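Local structure of vacuolar protein sorting-associated protein VTA1 (Saccharomyces cerevisiae, 2RKK) at residues L122-L133 against L148-L159. The protein probably acts in the multivesicular body pathway, helping to sort proteins at endosomes toward the vacuole as a partner of VPS20. Sequence-based numbering, arbitrary orientation.
Sequences LWCCIDLFSCIL and LQKRIKYCKIYL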
ATOM      1  N   LEU A 122       6.872   4.403 -16.209  1.00 70.13           N
ATOM      2  CA  LEU A 122       6.420   5.768 -16.473  1.00 68.60           C
ATOM      3  C   LEU A 122       4.946   5.842 -16.882  1.00 68.17           C
ATOM      4  O   LEU A 122       4.262   6.824 -16.589  1.00 67.67           O
ATOM      5  CB  LEU A 122       7.311   6.452 -17.530  1.00 67.21           C
ATOM      6  CG  LEU A 122       8.767   6.742 -17.103  1.00 65.86           C
ATOM      7  CD1 LEU A 122       9.562   7.368 -18.242  1.00 65.67           C
ATOM      8  CD2 LEU A 122       8.768   7.653 -15.894  1.00 64.52           C
ATOM      9  N   TRP A 123       4.448   4.812 -17.556  1.00 68.25           N
ATOM     10  CA  TRP A 123       3.044   4.809 -17.939  1.00 68.26           C
ATOM     11  C   TRP A 123       2.202   4.555 -16.707  1.00 66.88           C
ATOM     12  O   TRP A 123       1.102   5.081 -16.576  1.00 66.30           O
ATOM     13  CB  TRP A 123       2.775   3.740 -18.986  1.00 69.31           C
ATOM     14  CG  TRP A 123       2.891   4.296 -20.337  1.00 72.29           C
ATOM     15  CD1 TRP A 123       3.919   4.116 -21.228  1.00 73.03           C
ATOM     16  CD2 TRP A 123       1.959   5.170 -20.963  1.00 73.63           C
ATOM     17  NE1 TRP A 123       3.675   4.830 -22.377  1.00 72.11           N
ATOM     18  CE2 TRP A 123       2.476   5.487 -22.243  1.00 73.23           C
ATOM     19  CE3 TRP A 123       0.729   5.723 -20.569  1.00 74.23           C
ATOM     20  CZ2 TRP A 123       1.809   6.327 -23.135  1.00 73.25           C
ATOM     21  CZ3 TRP A 123       0.061   6.562 -21.457  1.00 74.27           C
ATOM     22  CH2 TRP A 123       0.605   6.855 -22.729  1.00 73.63           C
ATOM     23  N   CYS A 124       2.730   3.744 -15.800  1.00 65.24           N
ATOM     24  CA  CYS A 124       2.028   3.435 -14.570  1.00 63.84           C
ATOM     25  C   CYS A 124       1.835   4.730 -13.768  1.00 63.09           C
ATOM     26  O   CYS A 124       0.763   4.971 -13.203  1.00 61.22           O
ATOM     27  CB  CYS A 124       2.832   2.409 -13.770  1.00 63.54           C
ATOM     28  SG  CYS A 124       2.086   1.874 -12.234  1.00 66.28           S
ATOM     29  N   CYS A 125       2.884   5.555 -13.741  1.00 63.04           N
ATOM     30  CA  CYS A 125       2.896   6.848 -13.053  1.00 62.57           C
ATOM     31  C   CYS A 125       1.852   7.772 -13.679  1.00 62.32           C
ATOM     32  O   CYS A 125       1.096   8.453 -12.978  1.00 63.77           O
ATOM     33  CB  CYS A 125       4.278   7.490 -13.177  1.00 63.63           C
ATOM     34  SG  CYS A 125       5.545   6.743 -12.116  1.00 68.41           S
ATOM     35  N   ILE A 126       1.828   7.794 -15.006  1.00 60.17           N
ATOM     36  CA  ILE A 126       0.868   8.597 -15.735  1.00 58.88           C
ATOM     37  C   ILE A 126      -0.561   8.135 -15.364  1.00 59.45           C
ATOM     38  O   ILE A 126      -1.428   8.965 -15.111  1.00 60.11           O
ATOM     39  CB  ILE A 126       1.136   8.491 -17.282  1.00 58.24           C
ATOM     40  CG1 ILE A 126       2.464   9.192 -17.597  1.00 56.62           C
ATOM     41  CG2 ILE A 126       0.009   9.129 -18.094  1.00 53.44           C
ATOM     42  CD1 ILE A 126       2.915   9.094 -19.045  1.00 59.97           C
ATOM     43  N   ASP A 127      -0.803   6.826 -15.295  1.00 58.58           N
ATOM     44  CA  ASP A 127      -2.132   6.334 -14.935  1.00 57.91           C
ATOM     45  C   ASP A 127      -2.483   6.584 -13.463  1.00 56.81           C
ATOM     46  O   ASP A 127      -3.633   6.874 -13.136  1.00 56.47           O
ATOM     47  CB  ASP A 127      -2.274   4.839 -15.243  1.00 59.68           C
ATOM     48  CG  ASP A 127      -2.234   4.525 -16.750  1.00 59.74           C
ATOM     49  OD1 ASP A 127      -2.822   5.285 -17.548  1.00 58.12           O
ATOM     50  OD2 ASP A 127      -1.622   3.505 -17.128  1.00 61.62           O
ATOM     51  N   LEU A 128      -1.511   6.449 -12.568  1.00 55.13           N
ATOM     52  CA  LEU A 128      -1.760   6.699 -11.151  1.00 55.06           C
ATOM     53  C   LEU A 128      -2.119   8.170 -10.999  1.00 56.73           C
ATOM     54  O   LEU A 128      -3.140   8.515 -10.402  1.00 57.16           O
ATOM     55  CB  LEU A 128      -0.519   6.386 -10.302  1.00 54.53           C
ATOM     56  CG  LEU A 128      -0.145   4.910 -10.248  1.00 53.82           C
ATOM     57  CD1 LEU A 128       1.224   4.756  -9.605  1.00 53.79           C
ATOM     58  CD2 LEU A 128      -1.201   4.145  -9.461  1.00 51.97           C
ATOM     59  N   PHE A 129      -1.264   9.040 -11.529  1.00 56.96           N
ATOM     60  CA  PHE A 129      -1.530  10.469 -11.464  1.00 57.20           C
ATOM     61  C   PHE A 129      -2.910  10.790 -12.052  1.00 56.96           C
ATOM     62  O   PHE A 129      -3.710  11.488 -11.431  1.00 56.74           O
ATOM     63  CB  PHE A 129      -0.438  11.260 -12.201  1.00 58.06           C
ATOM     64  CG  PHE A 129       0.838  11.406 -11.410  1.00 60.37           C
ATOM     65  CD1 PHE A 129       2.077  11.132 -11.988  1.00 60.40           C
ATOM     66  CD2 PHE A 129       0.799  11.806 -10.071  1.00 61.24           C
ATOM     67  CE1 PHE A 129       3.258  11.252 -11.235  1.00 61.38           C
ATOM     68  CE2 PHE A 129       1.971  11.929  -9.314  1.00 60.91           C
ATOM     69  CZ  PHE A 129       3.203  11.651  -9.897  1.00 61.58           C
ATOM     70  N   SER A 130      -3.191  10.259 -13.239  1.00 55.73           N
ATOM     71  CA  SER A 130      -4.475  10.484 -13.905  1.00 54.93           C
ATOM     72  C   SER A 130      -5.649  10.029 -13.055  1.00 55.00           C
ATOM     73  O   SER A 130      -6.711  10.668 -13.025  1.00 55.08           O
ATOM     74  CB  SER A 130      -4.519   9.739 -15.229  1.00 52.88           C
ATOM     75  OG  SER A 130      -3.495  10.196 -16.080  1.00 56.81           O
ATOM     76  N   CYS A 131      -5.450   8.900 -12.388  1.00 55.08           N
ATOM     77  CA  CYS A 131      -6.457   8.319 -11.528  1.00 55.58           C
ATOM     78  C   CYS A 131      -6.749   9.308 -10.411  1.00 56.29           C
ATOM     79  O   CYS A 131      -7.895   9.701 -10.215  1.00 55.51           O
ATOM     80  CB  CYS A 131      -5.938   6.986 -10.979  1.00 57.19           C
ATOM     81  SG  CYS A 131      -6.870   6.298  -9.609  1.00 59.09           S
ATOM     82  N   ILE A 132      -5.704   9.727  -9.699  1.00 56.55           N
ATOM     83  CA  ILE A 132      -5.849  10.688  -8.610  1.00 57.57           C
ATOM     84  C   ILE A 132      -6.602  11.965  -9.041  1.00 60.76           C
ATOM     85  O   ILE A 132      -7.502  12.424  -8.340  1.00 62.93           O
ATOM     86  CB  ILE A 132      -4.463  11.059  -8.033  1.00 55.46           C
ATOM     87  CG1 ILE A 132      -3.852   9.827  -7.368  1.00 52.47           C
ATOM     88  CG2 ILE A 132      -4.600  12.220  -7.051  1.00 52.96           C
ATOM     89  CD1 ILE A 132      -2.342   9.828  -7.307  1.00 49.29           C
ATOM     90  N   LEU A 133      -6.241  12.528 -10.191  1.00 60.83           N
ATOM     91  CA  LEU A 133      -6.897  13.737 -10.672  1.00 61.75           C
ATOM     92  C   LEU A 133      -8.370  13.525 -11.025  1.00 64.45           C
ATOM     93  O   LEU A 133      -9.228  14.357 -10.713  1.00 64.83           O
ATOM     94  CB  LEU A 133      -6.184  14.298 -11.905  1.00 59.12           C
ATOM     95  CG  LEU A 133      -4.760  14.818 -11.752  1.00 58.18           C
ATOM     96  CD1 LEU A 133      -4.121  14.930 -13.114  1.00 56.42           C
ATOM     97  CD2 LEU A 133      -4.751  16.153 -11.026  1.00 54.72           C
ATOM     98  N   LEU A 148       0.393  17.975 -10.445  1.00 70.72           N
ATOM     99  CA  LEU A 148       0.182  16.637 -10.956  1.00 69.57           C
ATOM    100  C   LEU A 148       0.068  16.625 -12.456  1.00 70.21           C
ATOM    101  O   LEU A 148       0.615  15.743 -13.104  1.00 70.93           O
ATOM    102  CB  LEU A 148      -1.072  16.028 -10.364  1.00 68.94           C
ATOM    103  CG  LEU A 148      -1.010  15.847  -8.854  1.00 69.64           C
ATOM    104  CD1 LEU A 148      -2.288  15.145  -8.394  1.00 70.51           C
ATOM    105  CD2 LEU A 148       0.225  15.026  -8.490  1.00 67.39           C
ATOM    106  N   GLN A 149      -0.640  17.598 -13.021  1.00 71.27           N
ATOM    107  CA  GLN A 149      -0.785  17.639 -14.470  1.00 71.42           C
ATOM    108  C   GLN A 149       0.597  17.805 -15.084  1.00 71.64           C
ATOM    109  O   GLN A 149       0.839  17.331 -16.189  1.00 73.33           O
ATOM    110  CB  GLN A 149      -1.672  18.798 -14.901  1.00 72.04           C
ATOM    111  CG  GLN A 149      -3.010  18.825 -14.233  1.00 75.82           C
ATOM    112  CD  GLN A 149      -3.883  19.946 -14.761  1.00 79.07           C
ATOM    113  OE1 GLN A 149      -3.447  21.103 -14.869  1.00 80.76           O
ATOM    114  NE2 GLN A 149      -5.127  19.613 -15.095  1.00 80.09           N
ATOM    115  N   LYS A 150       1.506  18.461 -14.362  1.00 71.60           N
ATOM    116  CA  LYS A 150       2.872  18.683 -14.854  1.00 71.52           C
ATOM    117  C   LYS A 150       3.706  17.415 -14.762  1.00 69.93           C
ATOM    118  O   LYS A 150       4.542  17.144 -15.625  1.00 69.23           O
ATOM    119  CB  LYS A 150       3.587  19.789 -14.055  1.00 73.67           C
ATOM    120  CG  LYS A 150       2.949  21.186 -14.112  1.00 76.95           C
ATOM    121  CD  LYS A 150       3.089  21.870 -15.470  1.00 77.85           C
ATOM    122  CE  LYS A 150       1.947  22.879 -15.732  1.00 77.88           C
ATOM    123  NZ  LYS A 150       1.720  23.878 -14.631  1.00 77.16           N
ATOM    124  N   ARG A 151       3.490  16.648 -13.698  1.00 68.43           N
ATOM    125  CA  ARG A 151       4.228  15.408 -13.507  1.00 65.91           C
ATOM    126  C   ARG A 151       3.856  14.422 -14.601  1.00 64.30           C
ATOM    127  O   ARG A 151       4.704  13.687 -15.101  1.00 63.42           O
ATOM    128  CB  ARG A 151       3.953  14.836 -12.124  1.00 64.07           C
ATOM    129  CG  ARG A 151       4.506  15.716 -11.027  1.00 66.89           C
ATOM    130  CD  ARG A 151       4.511  14.970  -9.724  1.00 70.96           C
ATOM    131  NE  ARG A 151       3.745  15.617  -8.658  1.00 72.53           N
ATOM    132  CZ  ARG A 151       4.210  16.603  -7.899  1.00 71.48           C
ATOM    133  NH1 ARG A 151       5.441  17.060  -8.091  1.00 71.11           N
ATOM    134  NH2 ARG A 151       3.455  17.114  -6.931  1.00 72.83           N
ATOM    135  N   ILE A 152       2.587  14.421 -14.984  1.00 62.68           N
ATOM    136  CA  ILE A 152       2.145  13.547 -16.043  1.00 62.06           C
ATOM    137  C   ILE A 152       2.839  13.965 -17.323  1.00 64.08           C
ATOM    138  O   ILE A 152       3.391  13.131 -18.036  1.00 66.02           O
ATOM    139  CB  ILE A 152       0.630  13.627 -16.242  1.00 59.49           C
ATOM    140  CG1 ILE A 152      -0.066  13.068 -15.001  1.00 59.02           C
ATOM    141  CG2 ILE A 152       0.237  12.892 -17.512  1.00 56.81           C
ATOM    142  CD1 ILE A 152      -1.574  13.132 -15.026  1.00 57.90           C
ATOM    143  N   LYS A 153       2.843  15.259 -17.614  1.00 64.82           N
ATOM    144  CA  LYS A 153       3.488  15.718 -18.836  1.00 65.02           C
ATOM    145  C   LYS A 153       4.958  15.328 -18.869  1.00 63.73           C
ATOM    146  O   LYS A 153       5.455  14.908 -19.906  1.00 64.56           O
ATOM    147  CB  LYS A 153       3.366  17.230 -18.981  1.00 66.22           C
ATOM    148  CG  LYS A 153       3.791  17.708 -20.355  1.00 69.09           C
ATOM    149  CD  LYS A 153       2.863  17.179 -21.457  1.00 68.71           C
ATOM    150  CE  LYS A 153       3.272  17.747 -22.808  1.00 69.27           C
ATOM    151  NZ  LYS A 153       2.270  17.470 -23.857  1.00 71.34           N
ATOM    152  N   TYR A 154       5.640  15.473 -17.737  1.00 62.27           N
ATOM    153  CA  TYR A 154       7.052  15.133 -17.638  1.00 61.29           C
ATOM    154  C   TYR A 154       7.245  13.679 -18.072  1.00 62.48           C
ATOM    155  O   TYR A 154       8.187  13.363 -18.791  1.00 62.83           O
ATOM    156  CB  TYR A 154       7.507  15.318 -16.199  1.00 59.28           C
ATOM    157  CG  TYR A 154       8.999  15.384 -15.978  1.00 57.62           C
ATOM    158  CD1 TYR A 154       9.645  16.599 -15.811  1.00 57.82           C
ATOM    159  CD2 TYR A 154       9.750  14.228 -15.855  1.00 59.79           C
ATOM    160  CE1 TYR A 154      11.005  16.653 -15.509  1.00 57.76           C
ATOM    161  CE2 TYR A 154      11.107  14.266 -15.558  1.00 59.06           C
ATOM    162  CZ  TYR A 154      11.724  15.479 -15.383  1.00 59.63           C
ATOM    163  OH  TYR A 154      13.063  15.508 -15.050  1.00 60.95           O
ATOM    164  N   CYS A 155       6.339  12.798 -17.647  1.00 64.19           N
ATOM    165  CA  CYS A 155       6.409  11.377 -17.995  1.00 64.81           C
ATOM    166  C   CYS A 155       6.272  11.210 -19.493  1.00 66.85           C
ATOM    167  O   CYS A 155       7.123  10.598 -20.149  1.00 67.71           O
ATOM    168  CB  CYS A 155       5.298  10.604 -17.297  1.00 63.53           C
ATOM    169  SG  CYS A 155       5.553  10.430 -15.518  1.00 63.22           S
ATOM    170  N   LYS A 156       5.192  11.766 -20.029  1.00 68.37           N
ATOM    171  CA  LYS A 156       4.914  11.699 -21.459  1.00 68.98           C
ATOM    172  C   LYS A 156       6.063  12.273 -22.302  1.00 68.82           C
ATOM    173  O   LYS A 156       6.243  11.873 -23.447  1.00 69.53           O
ATOM    174  CB  LYS A 156       3.604  12.439 -21.764  1.00 69.00           C
ATOM    175  CG  LYS A 156       2.408  11.948 -20.948  1.00 71.46           C
ATOM    176  CD  LYS A 156       1.128  12.674 -21.328  1.00 73.74           C
ATOM    177  CE  LYS A 156       0.339  11.933 -22.407  1.00 74.82           C
ATOM    178  NZ  LYS A 156      -0.366  10.738 -21.846  1.00 74.18           N
ATOM    179  N   ILE A 157       6.846  13.188 -21.739  1.00 68.28           N
ATOM    180  CA  ILE A 157       7.959  13.774 -22.477  1.00 68.89           C
ATOM    181  C   ILE A 157       9.129  12.805 -22.579  1.00 70.83           C
ATOM    182  O   ILE A 157       9.585  12.499 -23.680  1.00 71.84           O
ATOM    183  CB  ILE A 157       8.461  15.089 -21.818  1.00 67.61           C
ATOM    184  CG1 ILE A 157       7.431  16.195 -22.060  1.00 64.37           C
ATOM    185  CG2 ILE A 157       9.833  15.491 -22.374  1.00 64.16           C
ATOM    186  CD1 ILE A 157       7.768  17.488 -21.413  1.00 62.66           C
ATOM    187  N   TYR A 158       9.623  12.331 -21.436  1.00 72.08           N
ATOM    188  CA  TYR A 158      10.739  11.390 -21.430  1.00 73.15           C
ATOM    189  C   TYR A 158      10.333  10.067 -22.032  1.00 73.54           C
ATOM    190  O   TYR A 158      11.180   9.257 -22.417  1.00 73.90           O
ATOM    191  CB  TYR A 158      11.256  11.165 -20.014  1.00 73.32           C
ATOM    192  CG  TYR A 158      12.289  12.170 -19.601  1.00 75.69           C
ATOM    193  CD1 TYR A 158      11.929  13.309 -18.883  1.00 75.12           C
ATOM    194  CD2 TYR A 158      13.638  11.981 -19.930  1.00 76.65           C
ATOM    195  CE1 TYR A 158      12.885  14.239 -18.490  1.00 78.06           C
ATOM    196  CE2 TYR A 158      14.609  12.906 -19.547  1.00 79.18           C
ATOM    197  CZ  TYR A 158      14.222  14.038 -18.818  1.00 80.28           C
ATOM    198  OH  TYR A 158      15.156  14.958 -18.388  1.00 82.62           O
ATOM    199  N   LEU A 159       9.027   9.849 -22.104  1.00 74.11           N
ATOM    200  CA  LEU A 159       8.496   8.624 -22.679  1.00 74.37           C
ATOM    201  C   LEU A 159       8.759   8.703 -24.178  1.00 75.70           C
ATOM    202  O   LEU A 159       9.129   7.711 -24.807  1.00 76.74           O
ATOM    203  CB  LEU A 159       6.995   8.523 -22.378  1.00 71.37           C
ATOM    204  CG  LEU A 159       6.489   7.172 -21.862  1.00 69.37           C
ATOM    205  CD1 LEU A 159       7.530   6.502 -20.976  1.00 66.84           C
ATOM    206  CD2 LEU A 159       5.198   7.394 -21.115  1.00 68.03           C
TER
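F129 leans into the helix opposite, its CB 3.4 Å from I152 CG1. CG, beside the backbone N (chi1 -78°), still faces I152 CG1, and the ring lies across L148 and R151, which both meet it from the same side. The CD2–CE2 side meets the L148 methyl CD2, 3.6 Å from F129 CE2. CD1 and CE1 lie beside R151 CB, which sits over one face of the F129 ring, a CH-pi contact 4.1 Å from its centroid, and at the tip CZ has R151 CD for a neighbour. Helix 87-110 adds Y102, edge-to-face with F129, and M99, which touches both F129 and R151. Helices 116-135 and 142-163 are successive, nearly antiparallel members of the all-helical N-terminal domain, a fold related to the MIT motif, their axes crossing at -159° in these segments and packing knobs-into-holes. I152 fits among I126, F129, S130 and L133; I126 enters the hole formed by I152, C155, K156 and L159, its CG2 3.8 Å from I152 CG2. S130 keeps its hydroxyl on its own helix, where OG donates to I126 O (2.6 Å) from the face of the carbonyl plane opposite S130 N. L159 lays CD2 over the indole of W123, 3.4 Å from the five-membered ring centroid, while its CD1 meets L122 CB at 3.5 Å. Putting an alanine at W123 would probably leave L159 CD2 without its aromatic platform and open a gap beside I126 CD1, which lies over the same indole face. K156, bent at chi3 and chi4, brings NZ to 4.1 Å from W123 CH2.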